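Local coordinates for protease VP4 (PDB 2GEF), which is a birnavirus serine protease that works through a serine/lysine catalytic dyad and probably cleaves the viral polyprotein of which it is a part, at residues Ser22-Phe27 with Ser119-Val124; Leu47-Arg52 with Leu107-Val112; Asp29-Pro34 with Ala142-Leu147; Asp57-Asp62 with Asp103-Pro108; Pro151-Thr156 with Ala204-Asp209. One frame throughout, in Å; residues are numbered along the deposited sequence.

Contact 1: residues Ser22-Phe27 with Ser119-Val124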
# COMPACT_ATOMS: atom_id res chain seq x y z
N SER A 22 6.05 -13.06 -12.75
CA SER A 22 4.97 -13.48 -11.89
C SER A 22 5.03 -14.75 -11.03
O SER A 22 4.96 -15.87 -11.58
CB SER A 22 3.74 -13.66 -12.79
OG SER A 22 2.57 -13.86 -12.03
N ARG A 23 5.01 -14.62 -9.67
CA ARG A 23 4.78 -15.80 -8.81
C ARG A 23 3.62 -15.69 -7.83
O ARG A 23 3.51 -14.74 -7.06
CB ARG A 23 6.02 -16.15 -8.05
CG ARG A 23 7.06 -15.08 -8.09
CD ARG A 23 8.30 -15.66 -7.38
NE ARG A 23 7.92 -16.47 -6.21
CZ ARG A 23 8.73 -17.35 -5.65
NH1 ARG A 23 9.99 -17.49 -6.15
NH2 ARG A 23 8.31 -18.09 -4.63
N ILE A 24 2.69 -16.64 -7.93
CA ILE A 24 1.69 -16.81 -6.93
C ILE A 24 2.40 -17.16 -5.57
O ILE A 24 3.16 -18.09 -5.48
CB ILE A 24 0.57 -17.84 -7.38
CG1 ILE A 24 0.11 -17.62 -8.85
CG2 ILE A 24 -0.71 -17.68 -6.57
CD1 ILE A 24 0.43 -16.27 -9.45
N VAL A 25 2.20 -16.34 -4.53
CA VAL A 25 2.64 -16.75 -3.21
C VAL A 25 1.49 -16.60 -2.25
O VAL A 25 0.58 -15.73 -2.37
CB VAL A 25 4.03 -16.13 -2.68
CG1 VAL A 25 4.54 -14.96 -3.44
CG2 VAL A 25 4.13 -15.98 -1.05
N HIS A 26 1.58 -17.48 -1.27
CA HIS A 26 0.52 -17.62 -0.32
C HIS A 26 1.00 -16.84 0.90
O HIS A 26 2.11 -17.10 1.45
CB HIS A 26 0.25 -19.07 0.01
CG HIS A 26 -0.73 -19.20 1.09
ND1 HIS A 26 -2.00 -18.67 0.99
CD2 HIS A 26 -0.61 -19.69 2.35
CE1 HIS A 26 -2.64 -18.87 2.13
NE2 HIS A 26 -1.82 -19.49 2.97
N PHE A 27 0.18 -15.85 1.29
CA PHE A 27 0.42 -15.02 2.44
C PHE A 27 -0.75 -15.24 3.38
O PHE A 27 -1.96 -15.14 3.02
CB PHE A 27 0.43 -13.52 2.02
CG PHE A 27 1.70 -13.11 1.36
CD1 PHE A 27 1.71 -12.71 0.02
CD2 PHE A 27 2.92 -13.12 2.03
CE1 PHE A 27 2.93 -12.35 -0.62
CE2 PHE A 27 4.12 -12.77 1.36
CZ PHE A 27 4.08 -12.35 0.06
N SER A 119 -6.43 -15.80 4.61
CA SER A 119 -5.19 -15.81 3.85
C SER A 119 -5.47 -15.58 2.38
O SER A 119 -6.61 -15.69 1.97
CB SER A 119 -4.49 -17.16 4.00
OG SER A 119 -5.19 -18.12 3.33
N ALA A 120 -4.43 -15.37 1.58
CA ALA A 120 -4.56 -15.11 0.12
C ALA A 120 -3.34 -15.51 -0.69
O ALA A 120 -2.20 -15.44 -0.23
CB ALA A 120 -4.80 -13.59 -0.10
N ASP A 121 -3.61 -15.93 -1.93
CA ASP A 121 -2.58 -16.23 -2.85
C ASP A 121 -2.45 -14.91 -3.61
O ASP A 121 -3.42 -14.37 -4.07
CB ASP A 121 -3.07 -17.38 -3.77
CG ASP A 121 -3.04 -18.66 -3.09
OD1 ASP A 121 -1.98 -19.14 -2.62
OD2 ASP A 121 -4.13 -19.23 -2.94
N VAL A 122 -1.25 -14.39 -3.72
CA VAL A 122 -1.07 -13.01 -4.12
C VAL A 122 -0.10 -13.19 -5.24
O VAL A 122 0.96 -13.87 -5.10
CB VAL A 122 -0.53 -12.05 -2.95
CG1 VAL A 122 0.16 -10.72 -3.43
CG2 VAL A 122 -1.58 -11.80 -1.82
N ASP A 123 -0.50 -12.61 -6.36
CA ASP A 123 0.39 -12.60 -7.52
C ASP A 123 1.44 -11.48 -7.34
O ASP A 123 1.17 -10.33 -7.63
CB ASP A 123 -0.50 -12.42 -8.77
CG ASP A 123 0.23 -12.47 -10.05
OD1 ASP A 123 1.44 -12.69 -10.11
OD2 ASP A 123 -0.48 -12.32 -11.06
N VAL A 124 2.62 -11.83 -6.85
CA VAL A 124 3.71 -10.88 -6.65
C VAL A 124 4.41 -10.75 -8.02
O VAL A 124 4.63 -11.69 -8.70
CB VAL A 124 4.74 -11.41 -5.58
CG1 VAL A 124 6.02 -10.53 -5.36
CG2 VAL A 124 4.07 -11.78 -4.24
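An antiparallel beta ladder joins Ser22-Phe27 to Ser119-Val124, with Arg23, Val25 and Phe27 opposite Val124, Val122 and Ala120 in hydrogen-bonded pairs. Each pair contributes two backbone bonds, and the one from Phe27 N to Ala120 O (2.9 Å) is almost straight, 178° at the hydrogen. Between them, Ile24 with Asp123 and His26 with Asp121 form non-hydrogen-bonded pairs, where a CA-H...O contact runs from Asp121 CA to Val25 O at 3.2 Å.

Apart from Arg23 at the far end, the face carrying Phe27 is apolar. The Phe27 ring meets the partner strand at the edge: CD1 lies 3.8 Å from Val122 CB, and CE1 is equally far from Val124 CG2, while Val25 CG2 sits over one face near the rim. Val25 CG1 comes within 3.3 Å of Val124 CG2, a tighter than usual contact made with Val25 unstaggered (chi1 14°), so its detail is doubtful.

The other face is more polar. Asp123 holds CG anti to its backbone N (chi1 -176°), and OD1 takes a hydrogen bond from Ser22 OG at 2.5 Å on its syn side. Ile24 lays CG2 across Asp121 CB at 3.7 Å, roughly at a right angle, and CD1 beside the Asp123 carboxylate. The Asp121 carboxylate lies next to His26 CB and makes a salt bridge to Arg115.

Strand 120-126 is central in a three-stranded antiparallel sheet, between strand 22-27 and strand 111-114. Phe27, Val122 and Val124 rest on Leu107 and Val109 of strand 104-109, and Leu58 covers Phe27 from a short 3-10 segment.

Contact 2: residues Leu47-Arg52 with Leu107-Val112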
# COMPACT_ATOMS: atom_id res chain seq x y z
N LEU A 47 -1.17 -1.60 -6.97
CA LEU A 47 -1.01 -2.08 -5.55
C LEU A 47 0.27 -2.71 -5.25
O LEU A 47 0.90 -3.27 -6.09
CB LEU A 47 -2.11 -3.06 -5.26
CG LEU A 47 -3.46 -2.34 -5.38
CD1 LEU A 47 -4.46 -3.43 -5.07
CD2 LEU A 47 -3.72 -1.14 -4.51
N TYR A 48 0.67 -2.55 -4.02
CA TYR A 48 1.78 -3.25 -3.37
C TYR A 48 1.20 -3.81 -2.09
O TYR A 48 0.19 -3.29 -1.58
CB TYR A 48 2.94 -2.30 -2.98
CG TYR A 48 3.91 -1.84 -4.08
CD1 TYR A 48 3.48 -1.36 -5.32
CD2 TYR A 48 5.24 -1.87 -3.86
CE1 TYR A 48 4.38 -0.94 -6.31
CE2 TYR A 48 6.14 -1.49 -4.83
CZ TYR A 48 5.74 -1.04 -6.04
OH TYR A 48 6.81 -0.64 -6.96
N ILE A 49 1.86 -4.80 -1.57
CA ILE A 49 1.45 -5.47 -0.35
C ILE A 49 2.55 -5.29 0.59
O ILE A 49 3.63 -5.45 0.14
CB ILE A 49 1.13 -6.96 -0.46
CG1 ILE A 49 0.33 -7.33 0.81
CG2 ILE A 49 2.41 -7.89 -0.77
CD1 ILE A 49 -0.17 -8.66 0.83
N ALA A 50 2.28 -4.73 1.78
CA ALA A 50 3.29 -4.70 2.85
C ALA A 50 3.10 -6.01 3.66
O ALA A 50 1.92 -6.35 4.08
CB ALA A 50 3.00 -3.61 3.77
N VAL A 51 4.22 -6.72 3.88
CA VAL A 51 4.18 -8.00 4.76
C VAL A 51 5.23 -7.85 5.79
O VAL A 51 6.33 -7.37 5.52
CB VAL A 51 4.38 -9.31 3.89
CG1 VAL A 51 3.90 -10.62 4.75
CG2 VAL A 51 3.42 -9.21 2.75
N ARG A 52 4.89 -8.21 7.01
CA ARG A 52 5.95 -8.28 8.08
C ARG A 52 7.01 -9.39 7.89
O ARG A 52 6.74 -10.49 7.44
CB ARG A 52 5.34 -8.19 9.49
CG ARG A 52 4.23 -9.28 9.86
CD ARG A 52 4.01 -9.44 11.38
NE ARG A 52 3.07 -10.54 11.71
CZ ARG A 52 1.75 -10.43 11.67
NH1 ARG A 52 1.07 -11.47 12.05
NH2 ARG A 52 1.09 -9.34 11.19
N LEU A 107 6.00 -5.18 -1.70
CA LEU A 107 6.15 -5.90 -2.97
C LEU A 107 5.08 -5.47 -3.95
O LEU A 107 3.86 -5.39 -3.56
CB LEU A 107 6.05 -7.45 -2.81
CG LEU A 107 7.05 -8.06 -1.77
CD1 LEU A 107 6.56 -9.43 -1.27
CD2 LEU A 107 8.38 -8.14 -2.35
N PRO A 108 5.45 -5.23 -5.21
CA PRO A 108 4.34 -4.89 -6.15
C PRO A 108 3.49 -6.11 -6.33
O PRO A 108 4.00 -7.17 -6.30
CB PRO A 108 5.05 -4.41 -7.45
CG PRO A 108 6.58 -4.61 -7.16
CD PRO A 108 6.78 -5.29 -5.85
N VAL A 109 2.17 -5.99 -6.47
CA VAL A 109 1.32 -7.16 -6.76
C VAL A 109 0.29 -6.90 -7.95
O VAL A 109 -0.39 -5.82 -7.96
CB VAL A 109 0.59 -7.55 -5.50
CG1 VAL A 109 1.57 -7.62 -4.30
CG2 VAL A 109 -0.47 -6.56 -5.17
N ALA A 110 0.12 -7.86 -8.88
CA ALA A 110 -0.88 -7.73 -9.93
C ALA A 110 -2.28 -8.16 -9.55
O ALA A 110 -3.17 -7.79 -10.21
CB ALA A 110 -0.46 -8.55 -11.05
N ASP A 111 -2.49 -8.97 -8.52
CA ASP A 111 -3.77 -9.51 -8.16
C ASP A 111 -3.70 -10.33 -6.89
O ASP A 111 -2.63 -10.69 -6.44
CB ASP A 111 -4.29 -10.47 -9.23
CG ASP A 111 -5.85 -10.49 -9.30
OD1 ASP A 111 -6.56 -9.80 -8.48
OD2 ASP A 111 -6.36 -11.19 -10.19
N VAL A 112 -4.87 -10.72 -6.39
CA VAL A 112 -5.05 -11.31 -5.04
C VAL A 112 -6.30 -12.16 -4.99
O VAL A 112 -7.44 -11.72 -5.31
CB VAL A 112 -5.13 -10.25 -3.84
CG1 VAL A 112 -5.08 -11.02 -2.46
CG2 VAL A 112 -3.94 -9.28 -3.91
O HOH W 1 -1.86 -3.86 -9.10
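Pro108 lies over one face of the Tyr48 ring, a broad fit in which the side chains cross obliquely. Its CA stands over the ring centre, and Pro108 CB is 3.8 Å from the centroid of the Tyr48 ring, 17° off the normal: a CH-pi contact. Tyr48 CG lies anti to the carbonyl carbon (chi1 -78°), and although the two CB bonds diverge, the ring covers the proline, with Tyr48 CZ against Pro108 CB and CG. The Tyr48 hydroxyl is bonded to Asn127.

These residues pair strand 43-52 with strand 104-109, antiparallel neighbours in the mixed sheet; Ile49 N gives a hydrogen bond to Leu107 O at 2.9 Å, and Leu107 N returns one to Ile49 O.

On the face that carries Leu107, Val109 fits its methyls between Leu47 and Ile49: CG1 meets Ile49 CG2 at 3.6 Å, crossing at about a right angle, and CG2 meets Leu47 CB at 3.9 Å. The side chain of Leu47 comes within about 7 Å of that of the catalytic Lys173. Val109 N bonds Leu47 O nearly straight, and a water bridges Leu47 N to Val109 O. The chain bends at Ala110, and Asp111 and Val112 continue into the three-stranded sheet.

Contact 3: residues Asp29-Pro34 with Ala142-Leu147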
# COMPACT_ATOMS: atom_id res chain seq x y z
N ASP A 29 -0.88 -13.15 5.86
CA ASP A 29 -0.95 -11.79 6.41
C ASP A 29 -0.25 -10.78 5.52
O ASP A 29 0.62 -11.15 4.83
CB ASP A 29 -0.37 -11.73 7.91
CG ASP A 29 0.97 -12.50 8.11
OD1 ASP A 29 0.92 -13.67 8.49
OD2 ASP A 29 2.10 -12.01 7.94
N GLY A 30 -0.53 -9.46 5.66
CA GLY A 30 -0.04 -8.44 4.76
C GLY A 30 -1.14 -7.40 4.58
O GLY A 30 -2.25 -7.66 4.91
N ALA A 31 -0.84 -6.18 4.11
CA ALA A 31 -1.88 -5.21 3.85
C ALA A 31 -1.53 -4.52 2.53
O ALA A 31 -0.33 -4.27 2.24
CB ALA A 31 -2.03 -4.22 4.96
N LEU A 32 -2.56 -4.26 1.74
CA LEU A 32 -2.47 -3.55 0.45
C LEU A 32 -2.58 -2.10 0.61
O LEU A 32 -3.39 -1.58 1.42
CB LEU A 32 -3.58 -4.03 -0.55
CG LEU A 32 -3.42 -5.53 -0.85
CD1 LEU A 32 -4.83 -6.11 -1.28
CD2 LEU A 32 -2.28 -5.96 -1.99
N PHE A 33 -1.81 -1.42 -0.25
CA PHE A 33 -1.84 -0.01 -0.35
C PHE A 33 -1.51 0.41 -1.86
O PHE A 33 -0.97 -0.38 -2.56
CB PHE A 33 -0.83 0.61 0.57
CG PHE A 33 0.65 0.21 0.28
CD1 PHE A 33 1.53 1.13 -0.33
CD2 PHE A 33 1.19 -1.01 0.84
CE1 PHE A 33 2.91 0.78 -0.54
CE2 PHE A 33 2.57 -1.32 0.66
CZ PHE A 33 3.43 -0.44 0.04
N PRO A 34 -1.95 1.62 -2.31
CA PRO A 34 -1.64 2.14 -3.63
C PRO A 34 -0.42 2.90 -3.76
O PRO A 34 0.03 3.50 -2.78
CB PRO A 34 -2.90 2.90 -4.00
CG PRO A 34 -3.22 3.50 -2.70
CD PRO A 34 -3.03 2.39 -1.69
N ALA A 142 1.25 -0.46 9.43
CA ALA A 142 0.50 -0.72 10.69
C ALA A 142 -0.36 -1.96 10.73
O ALA A 142 -0.29 -2.76 11.63
CB ALA A 142 -0.42 0.44 11.02
N LEU A 143 -1.33 -2.00 9.85
CA LEU A 143 -2.21 -3.20 9.84
C LEU A 143 -1.30 -4.45 9.58
O LEU A 143 -1.53 -5.51 10.20
CB LEU A 143 -3.27 -3.00 8.73
CG LEU A 143 -4.02 -1.72 9.10
CD1 LEU A 143 -5.17 -1.59 8.14
CD2 LEU A 143 -4.72 -2.01 10.31
N ALA A 144 -0.28 -4.33 8.71
CA ALA A 144 0.47 -5.54 8.29
C ALA A 144 1.34 -5.97 9.42
O ALA A 144 1.62 -7.11 9.56
CB ALA A 144 1.28 -5.35 7.00
N SER A 145 1.78 -5.04 10.22
CA SER A 145 2.59 -5.38 11.35
C SER A 145 1.70 -5.97 12.51
O SER A 145 2.23 -6.53 13.45
CB SER A 145 3.33 -4.11 11.90
OG SER A 145 2.37 -3.53 12.82
N SER A 146 0.39 -5.82 12.46
CA SER A 146 -0.41 -6.34 13.53
C SER A 146 -1.43 -7.41 13.21
O SER A 146 -1.63 -8.29 14.03
CB SER A 146 -0.96 -5.22 14.47
OG SER A 146 -1.45 -4.04 13.86
N LEU A 147 -2.06 -7.35 12.03
CA LEU A 147 -3.06 -8.36 11.63
C LEU A 147 -2.62 -9.79 11.20
O LEU A 147 -1.62 -9.98 10.51
CB LEU A 147 -4.09 -7.75 10.69
CG LEU A 147 -4.58 -6.37 11.19
CD1 LEU A 147 -5.58 -5.92 10.18
CD2 LEU A 147 -5.33 -6.42 12.65
O HOH W 2 -1.81 -8.31 8.18
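Ala144 and Ala31 carry this contact, in which the C-terminal part of helix 138-146 packs on the start of strand 31-38. The helix begins just after the nucleophile Ser136, but the packing here lies away from the catalytic dyad. Small side chains let the backbones come close. Ala144 CB sits 3.7 Å from Ala31 N and 4.0 Å from Gly30 C, touching the peptide link itself, and Ala31 CB meets the same methyl at 4.0 Å. One helix residue earlier, Leu143 CB touches Ala31 CB at 4.2 Å.

Asp29 comes next. Its CB approaches Leu147 O at 3.4 Å. Between Asp29 and Ala31, Gly30 has backbone angles (phi 142°) at which a CB would press on the preceding carbonyl. One water, which accepts from Gly30 N and probably donates to Leu147 O, bridges the two segments. Leu147 O also accepts from Arg52 NH2, as does Ala144 O, and so Arg52 ties this part of the chain to strand 43-52.

The C-terminal part of the helix is further braced by two serines: Ser146 OG (2.8 Å) and Ser145 OG (3.0 Å) both donate to Ala142 O, from opposite faces of its carbonyl plane.

Contact 4: residues Asp57-Asp62 with Asp103-Pro108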
# COMPACT_ATOMS: atom_id res chain seq x y z
N ASP A 57 13.67 -12.02 -0.65
CA ASP A 57 13.81 -13.07 -1.68
C ASP A 57 12.80 -12.98 -2.77
O ASP A 57 12.87 -13.72 -3.71
CB ASP A 57 13.64 -14.48 -1.13
CG ASP A 57 12.39 -14.67 -0.30
OD1 ASP A 57 12.23 -13.92 0.65
OD2 ASP A 57 11.59 -15.58 -0.60
N LEU A 58 11.79 -12.15 -2.54
CA LEU A 58 10.62 -12.01 -3.39
C LEU A 58 10.68 -10.67 -4.18
O LEU A 58 9.93 -10.50 -5.18
CB LEU A 58 9.35 -12.05 -2.58
CG LEU A 58 8.74 -13.40 -2.16
CD1 LEU A 58 7.52 -13.10 -1.33
CD2 LEU A 58 8.45 -14.46 -3.24
N MSE A 59 11.58 -9.76 -3.74
CA MSE A 59 11.87 -8.49 -4.43
C MSE A 59 12.68 -8.68 -5.66
O MSE A 59 13.57 -9.57 -5.67
CB MSE A 59 12.70 -7.61 -3.53
CG MSE A 59 11.85 -7.20 -2.26
SE MSE A 59 12.73 -6.19 -0.96
CE MSE A 59 12.60 -4.51 -1.81
N SER A 60 12.50 -7.79 -6.65
CA SER A 60 13.58 -7.53 -7.69
C SER A 60 14.96 -7.20 -7.01
O SER A 60 14.95 -6.59 -5.91
CB SER A 60 13.15 -6.34 -8.58
OG SER A 60 14.15 -6.06 -9.50
N PRO A 61 16.12 -7.55 -7.64
CA PRO A 61 17.44 -7.08 -7.03
C PRO A 61 17.61 -5.51 -7.01
O PRO A 61 18.23 -4.89 -6.13
CB PRO A 61 18.49 -7.73 -7.95
CG PRO A 61 17.75 -8.87 -8.73
CD PRO A 61 16.31 -8.44 -8.82
N ASP A 62 16.95 -4.86 -7.98
CA ASP A 62 17.12 -3.45 -8.27
C ASP A 62 16.49 -2.68 -7.11
O ASP A 62 16.81 -1.49 -6.99
CB ASP A 62 16.31 -3.07 -9.52
CG ASP A 62 16.95 -3.57 -10.85
OD1 ASP A 62 18.16 -3.87 -10.93
OD2 ASP A 62 16.17 -3.64 -11.82
N ASP A 103 10.41 -5.47 11.16
CA ASP A 103 10.72 -5.11 9.77
C ASP A 103 9.58 -5.45 8.84
O ASP A 103 8.81 -6.35 9.10
CB ASP A 103 12.02 -5.83 9.28
CG ASP A 103 13.26 -5.42 10.11
OD1 ASP A 103 13.26 -4.44 10.81
OD2 ASP A 103 14.29 -6.11 10.08
N LEU A 104 9.50 -4.83 7.70
CA LEU A 104 8.43 -5.24 6.79
C LEU A 104 9.11 -5.14 5.46
O LEU A 104 10.18 -4.52 5.37
CB LEU A 104 7.21 -4.28 6.81
CG LEU A 104 6.22 -4.23 8.04
CD1 LEU A 104 6.43 -2.93 8.86
CD2 LEU A 104 4.71 -4.26 7.53
N THR A 105 8.52 -5.80 4.46
CA THR A 105 8.94 -5.70 3.11
C THR A 105 7.73 -5.36 2.31
O THR A 105 6.64 -5.89 2.62
CB THR A 105 9.40 -7.13 2.69
OG1 THR A 105 10.45 -7.51 3.56
CG2 THR A 105 10.04 -7.08 1.37
N ILE A 106 7.82 -4.49 1.31
CA ILE A 106 6.66 -4.22 0.43
C ILE A 106 7.00 -4.73 -0.99
O ILE A 106 8.17 -4.81 -1.39
CB ILE A 106 6.31 -2.69 0.44
CG1 ILE A 106 7.52 -1.92 -0.04
CG2 ILE A 106 5.99 -2.26 1.85
CD1 ILE A 106 7.39 -0.45 -0.45
N LEU A 107 6.00 -5.18 -1.70
CA LEU A 107 6.15 -5.90 -2.97
C LEU A 107 5.08 -5.47 -3.95
O LEU A 107 3.86 -5.39 -3.56
CB LEU A 107 6.05 -7.45 -2.81
CG LEU A 107 7.05 -8.06 -1.77
CD1 LEU A 107 6.56 -9.43 -1.27
CD2 LEU A 107 8.38 -8.14 -2.35
N PRO A 108 5.45 -5.23 -5.21
CA PRO A 108 4.34 -4.89 -6.15
C PRO A 108 3.49 -6.11 -6.33
O PRO A 108 4.00 -7.17 -6.30
CB PRO A 108 5.05 -4.41 -7.45
CG PRO A 108 6.58 -4.61 -7.16
CD PRO A 108 6.78 -5.29 -5.85
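Leu107 holds its two methyls against the end of a short 3-10 segment and the residue after it: CD2 meets Met59 CG at 3.6 Å, and CD1 meets Leu58 CD1 at 3.8 Å. Both side chains cross Leu107 at about a right angle, and Leu58 CB sits 4.0 Å from both Leu107 CD1 and CD2. Met59, a selenomethionine in the crystal, goes on to Thr105, where SE sits 3.7 Å from CG2. Its chain bends at the last torsion (chi3 80°), which turns CE toward Ile106 O, a long 4.5 Å away. The contact across is entirely apolar and buried.

The second shell fixes these groups. Thr105 has OG1 anti to its carbonyl carbon (chi1 -59°), where it is bonded to Gly53 O and His55 N; that leaves CG2 to meet the selenium. Trp77 of strand 75-77 touches both Met59 and Thr105. Arg23, Val25 and Phe27 of strand 22-27 also touch Leu58. Farther out, Ser60 is the N-cap of the short helix that follows, accepting a weak capping bond from Asp62 N.

The side chain of Ile106 lies about 10 Å from that of Ser136. The contact itself is structural packing against a sheet: Leu58 and Met59 cover strand 104-109, and Leu58 lies where that strand meets the sheet of strand 22-27.

Contact 5: residues Pro151-Thr156 with Ala204-Asp209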
# COMPACT_ATOMS: atom_id res chain seq x y z
N PRO A 151 -6.47 -8.02 4.80
CA PRO A 151 -7.78 -7.27 4.73
C PRO A 151 -8.18 -7.18 3.27
O PRO A 151 -7.30 -7.13 2.41
CB PRO A 151 -7.47 -5.93 5.38
CG PRO A 151 -6.18 -6.11 6.18
CD PRO A 151 -5.38 -7.18 5.41
N LYS A 152 -9.45 -7.36 2.94
CA LYS A 152 -9.84 -7.12 1.51
C LYS A 152 -10.10 -5.66 1.21
O LYS A 152 -11.20 -5.22 1.14
CB LYS A 152 -11.02 -7.95 1.10
CG LYS A 152 -10.91 -9.41 1.44
CD LYS A 152 -12.24 -10.20 1.15
CE LYS A 152 -12.38 -11.54 1.94
NZ LYS A 152 -13.45 -12.42 1.24
N ALA A 153 -9.06 -4.85 1.04
CA ALA A 153 -9.25 -3.48 0.78
C ALA A 153 -7.91 -2.97 0.49
O ALA A 153 -6.99 -3.48 1.04
CB ALA A 153 -9.78 -2.79 2.15
N ALA A 154 -7.75 -1.85 -0.19
CA ALA A 154 -6.40 -1.23 -0.19
C ALA A 154 -6.41 -0.03 0.72
O ALA A 154 -7.37 0.72 0.77
CB ALA A 154 -6.00 -0.84 -1.65
N TYR A 155 -5.31 0.28 1.35
CA TYR A 155 -5.24 1.43 2.30
C TYR A 155 -4.26 2.54 1.91
O TYR A 155 -3.11 2.31 1.45
CB TYR A 155 -4.94 0.97 3.73
CG TYR A 155 -6.01 0.01 4.25
CD1 TYR A 155 -7.13 0.50 4.89
CD2 TYR A 155 -5.81 -1.42 4.22
CE1 TYR A 155 -8.17 -0.37 5.41
CE2 TYR A 155 -6.89 -2.32 4.67
CZ TYR A 155 -8.02 -1.77 5.25
OH TYR A 155 -9.12 -2.58 5.64
N THR A 156 -4.68 3.79 2.20
CA THR A 156 -3.80 4.96 1.94
C THR A 156 -3.96 6.03 3.00
O THR A 156 -5.08 6.38 3.43
CB THR A 156 -3.92 5.48 0.48
OG1 THR A 156 -2.71 6.14 0.10
CG2 THR A 156 -5.21 6.37 0.19
N ALA A 204 -8.15 -0.70 11.47
CA ALA A 204 -8.17 -2.09 11.88
C ALA A 204 -9.55 -2.63 12.05
O ALA A 204 -9.76 -3.79 11.67
CB ALA A 204 -7.34 -2.27 13.27
N ASP A 205 -10.51 -1.84 12.62
CA ASP A 205 -11.93 -2.22 12.57
C ASP A 205 -12.44 -2.53 11.15
O ASP A 205 -13.02 -3.55 10.94
CB ASP A 205 -12.82 -1.23 13.24
CG ASP A 205 -12.71 -1.28 14.78
OD1 ASP A 205 -11.90 -2.08 15.35
OD2 ASP A 205 -13.46 -0.52 15.42
N HIS A 206 -12.14 -1.68 10.19
CA HIS A 206 -12.58 -1.84 8.87
C HIS A 206 -11.96 -3.13 8.26
O HIS A 206 -12.59 -3.88 7.55
CB HIS A 206 -12.18 -0.63 8.02
CG HIS A 206 -12.48 -0.83 6.55
ND1 HIS A 206 -11.75 -1.66 5.75
CD2 HIS A 206 -13.52 -0.40 5.78
CE1 HIS A 206 -12.25 -1.68 4.53
NE2 HIS A 206 -13.36 -0.98 4.53
N ALA A 207 -10.71 -3.40 8.55
CA ALA A 207 -9.95 -4.52 8.01
C ALA A 207 -10.64 -5.85 8.45
O ALA A 207 -10.93 -6.74 7.68
CB ALA A 207 -8.42 -4.34 8.44
N PHE A 208 -11.04 -5.88 9.70
CA PHE A 208 -11.61 -7.08 10.25
C PHE A 208 -13.04 -7.21 9.59
O PHE A 208 -13.44 -8.30 9.15
CB PHE A 208 -11.64 -7.04 11.84
CG PHE A 208 -12.37 -8.27 12.45
CD1 PHE A 208 -11.90 -9.61 12.19
CD2 PHE A 208 -13.58 -8.11 13.19
CE1 PHE A 208 -12.58 -10.75 12.70
CE2 PHE A 208 -14.30 -9.24 13.68
CZ PHE A 208 -13.82 -10.58 13.44
N ASP A 209 -13.82 -6.13 9.59
CA ASP A 209 -15.17 -6.06 8.91
C ASP A 209 -15.11 -6.60 7.46
O ASP A 209 -16.09 -7.31 6.96
CB ASP A 209 -15.68 -4.61 8.81
CG ASP A 209 -16.06 -4.04 10.13
OD1 ASP A 209 -15.86 -4.71 11.15
OD2 ASP A 209 -16.51 -2.89 10.19
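One polar bond links Tyr155 and His206: Tyr155 OH and His206 ND1 lie 2.8 Å apart, and either could be the donor. Each partner comes to the edge of the other ring, near its plane, although the planes themselves stand 89° apart. His206 CG lies anti to its backbone N (chi1 173°), on the side of the helix that faces the tyrosine. Tyr155 is buried and His206 only partly exposed, and the bond gives the tyrosine hydroxyl a partner there.

The rest is apolar. Ala207 CB meets Pro151 CB at 3.6 Å, and Pro151 CG just as closely; the same methyl lies 4.1 Å from Tyr155 CZ. The hydroxyl tip of Tyr155 also comes 3.2 Å from Ala207 CA. Ala153 CB rests against the edge of the imidazole, 3.6 Å from His206 CE1.

The backbone shapes the lead-in: Lys152 is the centre of an inverse gamma turn, between Pro151 and Ala153, and Lys152 N and Ala207 O both bond Ser210 OG.

Helix 200-209 packs beside the start of strand 154-160. Strand 184-186 pairs with that strand and puts Val185 against Ala153, Tyr155 and His206, and helix 138-146 supplies Ile139 and Leu143 against Tyr155.

In the fold
Contacts 2, 3, 4 and 5 are buried, whereas contact 1 is partly exposed, on a strand pair at the edge of the three-stranded sheet. Contacts 1 and 2 are ladders held by backbone bonds, and they join where strand 104-109 turns into strand 111-114, the neighbour of 120-126. Contacts 2 and 4 both use Leu107: its backbone bonds in contact 2, its methyls in contact 4. Contact 3 depends on alanines and a water, contact 5 on a hydroxyl-to-imidazole hydrogen bond and small apolar groups. Contacts 3 and 5 meet through Leu32 O and Tyr155 N, while contacts 4 and 5 lie on opposite sides of the chain centre.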